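Long-range contacts in xyloglucan-specific endo-beta-1,4-glucanase BoGH5A (Bacteroides ovatus, PDB 3ZMR), which cleaves the beta-1,4-glucan backbone of xyloglucan inside the chain, with retention of anomeric configuration, releasing xyloglucan oligosaccharides: residues 224-234 against 276-287; 342-353 against 397-405. One frame throughout, in Å; residues are numbered along the deposited sequence.

Contact 1: residues 224-234 against 276-287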
loop_
_atom_site.group_PDB
_atom_site.type_symbol
_atom_site.label_atom_id
_atom_site.label_comp_id
_atom_site.label_asym_id
_atom_site.label_seq_id
_atom_site.Cartn_x
_atom_site.Cartn_y
_atom_site.Cartn_z
ATOM N N HIS A 224 -8.384 12.889 0.552
ATOM C CA HIS A 224 -9.786 13.186 0.834
ATOM C C HIS A 224 -10.625 11.927 0.769
ATOM O O HIS A 224 -11.489 11.778 -0.116
ATOM C CB HIS A 224 -10.322 14.253 -0.106
ATOM C CG HIS A 224 -9.475 15.478 -0.124
ATOM N ND1 HIS A 224 -9.565 16.437 0.860
ATOM C CD2 HIS A 224 -8.456 15.851 -0.934
ATOM C CE1 HIS A 224 -8.659 17.377 0.630
ATOM N NE2 HIS A 224 -7.972 17.044 -0.451
ATOM N N PRO A 225 -10.412 11.020 1.729
ATOM C CA PRO A 225 -11.048 9.692 1.668
ATOM C C PRO A 225 -12.462 9.752 2.253
ATOM O O PRO A 225 -12.724 9.229 3.320
ATOM C CB PRO A 225 -10.117 8.827 2.523
ATOM C CG PRO A 225 -9.593 9.778 3.546
ATOM C CD PRO A 225 -9.438 11.096 2.824
ATOM N N VAL A 226 -13.334 10.446 1.531
ATOM C CA VAL A 226 -14.722 10.670 1.929
ATOM C C VAL A 226 -15.606 10.471 0.704
ATOM O O VAL A 226 -15.176 10.670 -0.440
ATOM C CB VAL A 226 -14.945 12.078 2.539
ATOM C CG1 VAL A 226 -14.140 12.256 3.832
ATOM C CG2 VAL A 226 -14.615 13.180 1.559
ATOM N N ASP A 227 -16.838 10.062 0.955
ATOM C CA ASP A 227 -17.778 9.768 -0.120
ATOM C C ASP A 227 -18.007 10.955 -1.048
ATOM O O ASP A 227 -18.204 10.757 -2.233
ATOM C CB ASP A 227 -19.108 9.266 0.444
ATOM C CG ASP A 227 -19.020 7.849 0.998
ATOM O OD1 ASP A 227 -18.436 6.947 0.360
ATOM O OD2 ASP A 227 -19.576 7.631 2.083
ATOM N N ALA A 228 -17.937 12.185 -0.520
ATOM C CA ALA A 228 -18.162 13.384 -1.342
ATOM C C ALA A 228 -17.098 13.574 -2.427
ATOM O O ALA A 228 -17.342 14.213 -3.428
ATOM C CB ALA A 228 -18.265 14.625 -0.458
ATOM N N ASN A 229 -15.915 13.004 -2.213
ATOM C CA ASN A 229 -14.823 13.139 -3.181
ATOM C C ASN A 229 -14.419 11.832 -3.840
ATOM O O ASN A 229 -13.559 11.818 -4.723
ATOM C CB ASN A 229 -13.614 13.769 -2.514
ATOM C CG ASN A 229 -13.916 15.143 -1.982
ATOM O OD1 ASN A 229 -14.467 15.990 -2.693
ATOM N ND2 ASN A 229 -13.568 15.373 -0.730
ATOM N N LYS A 230 -15.065 10.731 -3.446
ATOM C CA LYS A 230 -14.658 9.394 -3.919
ATOM C C LYS A 230 -14.725 9.252 -5.442
ATOM O O LYS A 230 -13.806 8.692 -6.068
ATOM C CB LYS A 230 -15.502 8.308 -3.252
ATOM C CG LYS A 230 -15.323 6.911 -3.812
ATOM C CD LYS A 230 -16.095 5.870 -2.995
ATOM C CE LYS A 230 -16.285 4.552 -3.733
ATOM N NZ LYS A 230 -15.000 3.937 -4.186
ATOM N N GLU A 231 -15.808 9.730 -6.053
ATOM C CA GLU A 231 -15.988 9.553 -7.492
ATOM C C GLU A 231 -14.844 10.225 -8.276
ATOM O O GLU A 231 -14.228 9.624 -9.167
ATOM C CB GLU A 231 -17.370 10.067 -7.941
ATOM C CG GLU A 231 -17.733 9.731 -9.378
ATOM C CD GLU A 231 -19.175 10.058 -9.733
ATOM O OE1 GLU A 231 -20.064 9.963 -8.864
ATOM O OE2 GLU A 231 -19.408 10.401 -10.901
ATOM N N ALA A 232 -14.549 11.473 -7.925
ATOM C CA ALA A 232 -13.517 12.246 -8.603
ATOM C C ALA A 232 -12.131 11.648 -8.379
ATOM O O ALA A 232 -11.298 11.592 -9.307
ATOM C CB ALA A 232 -13.535 13.703 -8.127
ATOM N N LEU A 233 -11.875 11.223 -7.141
ATOM C CA LEU A 233 -10.555 10.675 -6.792
ATOM C C LEU A 233 -10.335 9.301 -7.446
ATOM O O LEU A 233 -9.252 9.043 -8.010
ATOM C CB LEU A 233 -10.355 10.615 -5.276
ATOM C CG LEU A 233 -10.261 11.979 -4.609
ATOM C CD1 LEU A 233 -9.961 11.839 -3.133
ATOM C CD2 LEU A 233 -9.260 12.875 -5.256
ATOM N N ASP A 234 -11.361 8.456 -7.404
ATOM C CA ASP A 234 -11.280 7.141 -8.056
ATOM C C ASP A 234 -11.030 7.338 -9.559
ATOM O O ASP A 234 -10.239 6.624 -10.169
ATOM C CB ASP A 234 -12.590 6.348 -7.898
ATOM C CG ASP A 234 -12.816 5.765 -6.536
ATOM O OD1 ASP A 234 -11.937 5.850 -5.647
ATOM O OD2 ASP A 234 -13.916 5.148 -6.361
ATOM N N GLU A 276 -15.996 5.535 7.256
ATOM C CA GLU A 276 -16.051 6.103 5.910
ATOM C C GLU A 276 -14.627 6.263 5.327
ATOM O O GLU A 276 -14.368 5.873 4.184
ATOM C CB GLU A 276 -16.777 7.456 5.911
ATOM C CG GLU A 276 -16.686 8.218 4.614
ATOM C CD GLU A 276 -17.330 9.591 4.656
ATOM O OE1 GLU A 276 -17.460 10.160 5.753
ATOM O OE2 GLU A 276 -17.671 10.128 3.585
ATOM N N ASN A 277 -13.724 6.843 6.115
ATOM C CA ASN A 277 -12.362 7.038 5.655
ATOM C C ASN A 277 -11.671 5.710 5.273
ATOM O O ASN A 277 -11.012 5.611 4.213
ATOM C CB ASN A 277 -11.492 7.725 6.687
ATOM C CG ASN A 277 -11.969 9.118 7.094
ATOM O OD1 ASN A 277 -11.750 9.479 8.255
ATOM N ND2 ASN A 277 -12.536 9.922 6.177
ATOM N N TYR A 278 -11.809 4.686 6.120
ATOM C CA TYR A 278 -11.225 3.367 5.794
ATOM C C TYR A 278 -11.860 2.726 4.564
ATOM O O TYR A 278 -11.172 2.123 3.738
ATOM C CB TYR A 278 -11.242 2.430 6.989
ATOM C CG TYR A 278 -10.428 2.909 8.160
ATOM C CD1 TYR A 278 -9.062 3.114 8.068
ATOM C CD2 TYR A 278 -11.047 3.174 9.380
ATOM C CE1 TYR A 278 -8.330 3.560 9.149
ATOM C CE2 TYR A 278 -10.321 3.607 10.480
ATOM C CZ TYR A 278 -8.956 3.825 10.345
ATOM O OH TYR A 278 -8.183 4.238 11.418
ATOM N N ARG A 279 -13.174 2.851 4.434
ATOM C CA ARG A 279 -13.869 2.310 3.276
ATOM C C ARG A 279 -13.388 2.940 1.974
ATOM O O ARG A 279 -13.098 2.233 0.986
ATOM C CB ARG A 279 -15.397 2.454 3.447
ATOM C CG ARG A 279 -16.182 1.977 2.227
ATOM C CD ARG A 279 -17.680 1.832 2.505
ATOM N NE ARG A 279 -18.208 3.017 3.183
ATOM C CZ ARG A 279 -18.400 4.208 2.630
ATOM N NH1 ARG A 279 -18.148 4.413 1.336
ATOM N NH2 ARG A 279 -18.879 5.212 3.378
ATOM N N VAL A 280 -13.273 4.257 1.972
ATOM C CA VAL A 280 -12.919 4.962 0.768
ATOM C C VAL A 280 -11.424 4.731 0.449
ATOM O O VAL A 280 -11.046 4.515 -0.697
ATOM C CB VAL A 280 -13.258 6.463 0.859
ATOM C CG1 VAL A 280 -12.725 7.183 -0.363
ATOM C CG2 VAL A 280 -14.768 6.657 0.991
ATOM N N GLN A 281 -10.578 4.723 1.476
ATOM C CA GLN A 281 -9.140 4.500 1.254
ATOM C C GLN A 281 -8.851 3.058 0.811
ATOM O O GLN A 281 -8.083 2.840 -0.135
ATOM C CB GLN A 281 -8.333 4.890 2.484
ATOM C CG GLN A 281 -6.840 4.672 2.343
ATOM C CD GLN A 281 -6.389 3.332 2.867
ATOM O OE1 GLN A 281 -6.941 2.790 3.830
ATOM N NE2 GLN A 281 -5.340 2.822 2.259
ATOM N N ASN A 282 -9.482 2.073 1.444
ATOM C CA ASN A 282 -9.390 0.705 0.934
ATOM C C ASN A 282 -9.890 0.632 -0.520
ATOM O O ASN A 282 -9.284 -0.043 -1.361
ATOM C CB ASN A 282 -10.155 -0.259 1.826
ATOM C CG ASN A 282 -9.375 -0.720 3.055
ATOM O OD1 ASN A 282 -8.242 -1.203 2.952
ATOM N ND2 ASN A 282 -10.017 -0.638 4.212
ATOM N N GLY A 283 -10.901 1.447 -0.839
ATOM C CA GLY A 283 -11.394 1.556 -2.186
ATOM C C GLY A 283 -10.355 2.023 -3.207
ATOM O O GLY A 283 -10.341 1.562 -4.343
ATOM N N PHE A 284 -9.508 2.973 -2.819
ATOM C CA PHE A 284 -8.409 3.443 -3.702
ATOM C C PHE A 284 -7.495 2.273 -4.083
ATOM O O PHE A 284 -7.037 2.164 -5.226
ATOM C CB PHE A 284 -7.573 4.553 -3.044
ATOM C CG PHE A 284 -8.338 5.855 -2.756
ATOM C CD1 PHE A 284 -9.421 6.268 -3.519
ATOM C CD2 PHE A 284 -7.957 6.661 -1.695
ATOM C CE1 PHE A 284 -10.102 7.461 -3.219
ATOM C CE2 PHE A 284 -8.588 7.857 -1.406
ATOM C CZ PHE A 284 -9.671 8.263 -2.163
ATOM N N ASN A 285 -7.172 1.433 -3.100
ATOM C CA ASN A 285 -6.361 0.241 -3.364
ATOM C C ASN A 285 -7.019 -0.656 -4.401
ATOM O O ASN A 285 -6.374 -1.147 -5.313
ATOM C CB ASN A 285 -6.071 -0.562 -2.095
ATOM C CG ASN A 285 -5.132 0.138 -1.131
ATOM O OD1 ASN A 285 -4.346 1.000 -1.500
ATOM N ND2 ASN A 285 -5.209 -0.269 0.126
ATOM N N GLN A 286 -8.322 -0.830 -4.277
ATOM C CA GLN A 286 -9.086 -1.620 -5.241
ATOM C C GLN A 286 -9.095 -1.003 -6.654
ATOM O O GLN A 286 -8.927 -1.726 -7.647
ATOM C CB GLN A 286 -10.520 -1.864 -4.746
ATOM C CG GLN A 286 -11.249 -2.856 -5.660
ATOM C CD GLN A 286 -10.747 -4.272 -5.481
ATOM O OE1 GLN A 286 -10.939 -4.874 -4.423
ATOM N NE2 GLN A 286 -10.062 -4.791 -6.497
ATOM N N VAL A 287 -9.280 0.310 -6.738
ATOM C CA VAL A 287 -9.209 1.014 -8.007
ATOM C C VAL A 287 -7.865 0.739 -8.699
ATOM O O VAL A 287 -7.792 0.457 -9.896
ATOM C CB VAL A 287 -9.432 2.530 -7.864
ATOM C CG1 VAL A 287 -9.172 3.251 -9.183
ATOM C CG2 VAL A 287 -10.860 2.806 -7.396
HETATM O O HOH W 1 -18.531 12.521 2.316
HETATM O O HOH W 2 -12.542 4.590 -3.161
HETATM O O HOH W 3 -14.877 2.547 -1.416
#

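Contact 2: residues 342-353 against 397-405. With GLC (alpha-D-glucopyranose), chain L.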
loop_
_atom_site.group_PDB
_atom_site.type_symbol
_atom_site.label_atom_id
_atom_site.label_comp_id
_atom_site.label_asym_id
_atom_site.label_seq_id
_atom_site.Cartn_x
_atom_site.Cartn_y
_atom_site.Cartn_z
ATOM N N ASP A 342 9.819 11.561 17.460
ATOM C CA ASP A 342 10.662 12.616 18.023
ATOM C C ASP A 342 12.173 12.344 17.924
ATOM O O ASP A 342 12.968 13.267 18.037
ATOM C CB ASP A 342 10.222 13.059 19.436
ATOM C CG ASP A 342 10.318 11.985 20.470
ATOM O OD1 ASP A 342 10.674 10.828 20.157
ATOM O OD2 ASP A 342 10.061 12.318 21.648
ATOM N N PHE A 343 12.530 11.095 17.675
ATOM C CA PHE A 343 13.894 10.718 17.339
ATOM C C PHE A 343 14.146 10.723 15.817
ATOM O O PHE A 343 15.075 11.362 15.317
ATOM C CB PHE A 343 14.236 9.339 17.928
ATOM C CG PHE A 343 15.566 8.796 17.479
ATOM C CD1 PHE A 343 16.757 9.346 17.917
ATOM C CD2 PHE A 343 15.621 7.733 16.593
ATOM C CE1 PHE A 343 17.958 8.843 17.481
ATOM C CE2 PHE A 343 16.826 7.219 16.155
ATOM C CZ PHE A 343 17.997 7.779 16.592
ATOM N N THR A 344 13.284 10.039 15.073
ATOM C CA THR A 344 13.574 9.781 13.662
ATOM C C THR A 344 13.496 11.012 12.763
ATOM O O THR A 344 14.441 11.287 12.033
ATOM C CB THR A 344 12.678 8.700 13.065
ATOM O OG1 THR A 344 11.310 9.092 13.210
ATOM C CG2 THR A 344 12.955 7.339 13.728
ATOM N N ILE A 345 12.354 11.701 12.759
ATOM C CA ILE A 345 12.063 12.691 11.719
ATOM C C ILE A 345 11.467 14.019 12.214
ATOM O O ILE A 345 11.224 14.932 11.421
ATOM C CB ILE A 345 11.207 12.093 10.578
ATOM C CG1 ILE A 345 9.893 11.573 11.100
ATOM C CG2 ILE A 345 11.957 10.980 9.821
ATOM C CD1 ILE A 345 8.931 11.243 9.965
ATOM N N MET A 346 11.300 14.166 13.523
ATOM C CA MET A 346 10.829 15.467 14.063
ATOM C C MET A 346 11.858 16.538 13.672
ATOM O O MET A 346 13.074 16.287 13.753
ATOM C CB MET A 346 10.705 15.413 15.567
ATOM C CG MET A 346 10.441 16.765 16.233
ATOM S SD MET A 346 10.185 16.629 18.010
ATOM C CE MET A 346 8.477 16.107 18.040
ATOM N N PRO A 347 11.388 17.702 13.188
ATOM C CA PRO A 347 12.294 18.768 12.773
ATOM C C PRO A 347 13.219 19.273 13.881
ATOM O O PRO A 347 12.922 19.163 15.084
ATOM C CB PRO A 347 11.353 19.889 12.290
ATOM C CG PRO A 347 10.083 19.217 11.922
ATOM C CD PRO A 347 9.986 18.000 12.812
ATOM N N ASN A 348 14.345 19.833 13.437
ATOM C CA ASN A 348 15.386 20.314 14.333
ATOM C C ASN A 348 14.964 21.509 15.171
ATOM O O ASN A 348 15.585 21.801 16.194
ATOM C CB ASN A 348 16.659 20.634 13.541
ATOM C CG ASN A 348 17.396 19.388 13.101
ATOM O OD1 ASN A 348 17.679 18.518 13.909
ATOM N ND2 ASN A 348 17.731 19.314 11.825
ATOM N N ASP A 349 13.930 22.219 14.726
ATOM C CA ASP A 349 13.404 23.376 15.487
ATOM C C ASP A 349 12.275 23.019 16.480
ATOM O O ASP A 349 11.606 23.892 17.052
ATOM C CB ASP A 349 13.003 24.519 14.546
ATOM C CG ASP A 349 11.759 24.227 13.732
ATOM O OD1 ASP A 349 11.320 23.055 13.662
ATOM O OD2 ASP A 349 11.231 25.197 13.143
ATOM N N GLU A 350 12.053 21.718 16.639
ATOM C CA GLU A 350 11.102 21.176 17.596
ATOM C C GLU A 350 11.886 20.400 18.652
ATOM O O GLU A 350 13.114 20.334 18.593
ATOM C CB GLU A 350 10.052 20.308 16.889
ATOM C CG GLU A 350 9.111 21.136 16.022
ATOM C CD GLU A 350 8.105 20.307 15.242
ATOM O OE1 GLU A 350 7.672 19.241 15.723
ATOM O OE2 GLU A 350 7.755 20.741 14.136
ATOM N N ASN A 351 11.179 19.800 19.601
ATOM C CA ASN A 351 11.788 19.201 20.779
ATOM C C ASN A 351 12.260 17.784 20.518
ATOM O O ASN A 351 11.769 16.826 21.124
ATOM C CB ASN A 351 10.782 19.189 21.943
ATOM C CG ASN A 351 11.408 18.729 23.242
ATOM O OD1 ASN A 351 12.565 19.058 23.530
ATOM N ND2 ASN A 351 10.647 17.980 24.048
ATOM N N PHE A 352 13.236 17.645 19.614
ATOM C CA PHE A 352 13.655 16.297 19.179
ATOM C C PHE A 352 14.480 15.579 20.247
ATOM O O PHE A 352 15.047 16.206 21.163
ATOM C CB PHE A 352 14.437 16.332 17.858
ATOM C CG PHE A 352 15.730 17.100 17.938
ATOM C CD1 PHE A 352 16.900 16.480 18.384
ATOM C CD2 PHE A 352 15.777 18.434 17.580
ATOM C CE1 PHE A 352 18.079 17.197 18.478
ATOM C CE2 PHE A 352 16.967 19.150 17.655
ATOM C CZ PHE A 352 18.111 18.531 18.127
ATOM N N LYS A 353 14.552 14.261 20.120
ATOM C CA LYS A 353 15.413 13.434 20.940
ATOM C C LYS A 353 16.558 12.965 20.057
ATOM O O LYS A 353 16.320 12.459 18.957
ATOM C CB LYS A 353 14.655 12.261 21.517
ATOM C CG LYS A 353 13.456 12.639 22.367
ATOM C CD LYS A 353 13.849 13.409 23.613
ATOM C CE LYS A 353 12.653 13.660 24.520
ATOM N NZ LYS A 353 13.056 14.548 25.637
ATOM N N GLY A 397 13.747 5.093 8.772
ATOM C CA GLY A 397 15.084 5.649 8.952
ATOM C C GLY A 397 15.090 6.987 9.665
ATOM O O GLY A 397 14.143 7.765 9.576
ATOM N N PRO A 398 16.171 7.243 10.422
ATOM C CA PRO A 398 16.296 8.504 11.131
ATOM C C PRO A 398 17.073 9.567 10.351
ATOM O O PRO A 398 18.040 9.255 9.621
ATOM C CB PRO A 398 17.097 8.091 12.364
ATOM C CG PRO A 398 18.017 7.033 11.842
ATOM C CD PRO A 398 17.282 6.323 10.755
ATOM N N THR A 399 16.692 10.821 10.553
ATOM C CA THR A 399 17.517 11.911 10.006
ATOM C C THR A 399 18.888 11.941 10.693
ATOM O O THR A 399 19.099 11.322 11.737
ATOM C CB THR A 399 16.803 13.265 10.131
ATOM O OG1 THR A 399 17.492 14.252 9.339
ATOM C CG2 THR A 399 16.725 13.688 11.607
ATOM N N LEU A 400 19.817 12.666 10.077
ATOM C CA LEU A 400 21.125 12.887 10.677
ATOM C C LEU A 400 21.248 14.372 11.001
ATOM O O LEU A 400 21.242 15.229 10.127
ATOM C CB LEU A 400 22.249 12.382 9.769
ATOM C CG LEU A 400 23.631 12.181 10.409
ATOM C CD1 LEU A 400 24.524 11.299 9.522
ATOM C CD2 LEU A 400 24.297 13.530 10.715
ATOM N N ARG A 401 21.313 14.641 12.306
ATOM C CA ARG A 401 21.301 15.988 12.864
ATOM C C ARG A 401 22.738 16.541 12.943
ATOM O O ARG A 401 23.401 16.517 13.990
ATOM C CB ARG A 401 20.563 15.990 14.212
ATOM C CG ARG A 401 19.157 15.410 14.113
ATOM C CD ARG A 401 18.369 15.570 15.392
ATOM N NE ARG A 401 17.145 14.765 15.335
ATOM C CZ ARG A 401 15.984 15.184 14.839
ATOM N NH1 ARG A 401 15.821 16.411 14.352
ATOM N NH2 ARG A 401 14.965 14.321 14.822
ATOM N N ASP A 402 23.199 17.003 11.787
ATOM C CA ASP A 402 24.601 17.357 11.566
ATOM C C ASP A 402 25.034 18.659 12.215
ATOM O O ASP A 402 26.217 18.983 12.191
ATOM C CB ASP A 402 24.983 17.333 10.068
ATOM C CG ASP A 402 24.359 18.462 9.257
ATOM O OD1 ASP A 402 23.274 18.961 9.582
ATOM O OD2 ASP A 402 24.921 18.798 8.194
ATOM N N GLN A 403 24.082 19.355 12.808
ATOM C CA GLN A 403 24.356 20.561 13.590
ATOM C C GLN A 403 24.838 20.299 14.984
ATOM O O GLN A 403 25.354 21.223 15.646
ATOM C CB GLN A 403 23.127 21.484 13.640
ATOM C CG GLN A 403 22.064 21.133 14.691
ATOM C CD GLN A 403 21.102 20.015 14.261
ATOM O OE1 GLN A 403 21.323 19.313 13.262
ATOM N NE2 GLN A 403 20.047 19.840 15.028
ATOM N N LEU A 404 24.604 19.088 15.465
ATOM C CA LEU A 404 25.096 18.663 16.783
ATOM C C LEU A 404 26.616 18.564 16.789
ATOM O O LEU A 404 27.237 18.373 15.747
ATOM C CB LEU A 404 24.475 17.339 17.214
ATOM C CG LEU A 404 22.935 17.377 17.293
ATOM C CD1 LEU A 404 22.444 16.010 17.729
ATOM C CD2 LEU A 404 22.416 18.473 18.228
ATOM N N THR A 405 27.204 18.720 17.982
ATOM C CA THR A 405 28.650 18.641 18.166
ATOM C C THR A 405 29.002 17.817 19.418
ATOM O O THR A 405 28.154 17.517 20.271
ATOM C CB THR A 405 29.277 20.050 18.299
ATOM O OG1 THR A 405 28.782 20.670 19.496
ATOM C CG2 THR A 405 28.990 20.912 17.079
HETATM C C1 GLC L . 6.825 9.552 4.532
HETATM C C2 GLC L . 6.620 10.184 3.160
HETATM C C3 GLC L . 7.889 10.871 2.654
HETATM C C4 GLC L . 8.346 11.841 3.749
HETATM C C5 GLC L . 8.386 11.141 5.115
HETATM C C6 GLC L . 8.854 12.034 6.261
HETATM O O2 GLC L . 6.149 9.199 2.279
HETATM O O3 GLC L . 7.685 11.493 1.366
HETATM O O4 GLC L . 9.633 12.256 3.381
HETATM O O5 GLC L . 7.126 10.591 5.425
HETATM O O6 GLC L . 10.258 11.883 6.351
HETATM O O HOH W 4 17.719 12.309 16.584
HETATM O O HOH W 5 17.536 11.019 14.080
HETATM O O HOH W 6 18.313 16.813 10.128
HETATM O O HOH W 7 20.473 18.525 10.533
#

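Contact 1: residues 224-234 against 276-287
Pro225 lies against Val280 CG1 and the Phe284 ring in the tight half of this contact, where two neighbouring helices of the (beta/alpha)8 barrel run side by side, the axes of 227-234 and 276-287 7° from parallel and 10.3 Å apart. Val280 suits the interface because its branched tip splits: CG1 presses on Pro225 CA at 3.6 Å, while CG2 turns to the Asp227 carboxylate. The Phe284 ring takes Leu233 CD1 on its CZ at 3.7 Å and meets Asp234 OD1 edge-on, with carboxylate and ring nearly perpendicular, so the weakly positive ring hydrogens face the oxygen. Asn277 ND2 donates to Pro225 O at 2.9 Å, from above the carbonyl plane, fastening the inverse gamma turn at Pro225 that leads into helix 227-248.

The outer side is polar and watery. Arg279, its chain bent at chi3 (48°), brings NH1 and NH2 end-on to Asp227, one to each oxygen on the syn side, with NH1 to OD1 at 2.7 Å and the two flat groups nearly coplanar. Glu276 OE2 accepts from Asp227 N at 2.8 Å, and a water ties the same oxygen to Ala228 N. One turn further along the helix, Lys230 NZ pairs with Asp234 OD2 at 2.7 Å; a water joins it to Val280 O and also to Asp234 OD1, and another to Arg279 O.

Further along helix 227-248, Leu237 and Glu238 continue the packing against Phe284 and Val287. On its other flank helix 275-293 is pinned to the barrel by Gln281 and Asn285, both bonded to Gln307 O at the end of strand 304-307.

Contact 2: residues 342-353 against 397-405
Arg401 lies flat on Phe352, planes 5° apart and centres 4.2 Å apart, a cation-pi stack that joins the two connections following strands 331-337 and 391-396 of the (beta/alpha)8 barrel. A chi1 of 63° at Phe352 sets CG between the backbone N and the carbonyl carbon, which brings the ring face against the guanidinium. The two side chains run antiparallel, each overlapping the other's flat part, so Arg401 CD also sits over the ring face as a CH-pi contact, 3.8 Å from the centroid. Thr399 CG2 covers the other face of the guanidinium, which is thus sandwiched while its edge stays available for polar partners.

Arginine suits this place because its rim carries several N-H groups in one plane. NH1 and NH2 converge end-on upon Met346 O, at 2.8 and 2.9 Å; NH2 also donates to Phe343 O and NH1 to Asn348 OD1, while a water accepts from NE. Together these bonds fix the rotation of the group and tie down the loop. The amide of Asn348 stands almost upright to the guanidinium, and its OD1 takes a further, weak bond from Gln403 NE2.

Nearer the sugar, Phe343 and Pro398 pack their apolar flanks together, CE2 to CB 3.9 Å. Ile345 turns its chain to the substrate side, CD1 reaching C6 of the bound glucose at 3.8 Å. Beside it the backbones join directly: Thr399 N donates to Thr344 O at 2.7 Å, nearly straight (176°) and in the carbonyl plane.

How the contacts relate
Both contacts belong to the one catalytic barrel, yet they lie far apart: their centres are about 34 Å from each other, their nearest atoms about 18 Å, and contact 1 closes along the chain before contact 2 opens. Contact 1 joins adjacent helices on the outside of the barrel; its closest approach to the catalytic residues is the Gln281 side chain, about 9 Å from that of Glu262, the probable proton donor. Contact 2 reaches the cleft itself: Ile345 belongs to the glucose pocket, and its side chain is about 7 Å from that of Glu395, the inferred nucleophile. Residues 397-405 begin two positions after Glu395, with Gly397 about 5 Å from the side chain of Trp437, which binds substrate.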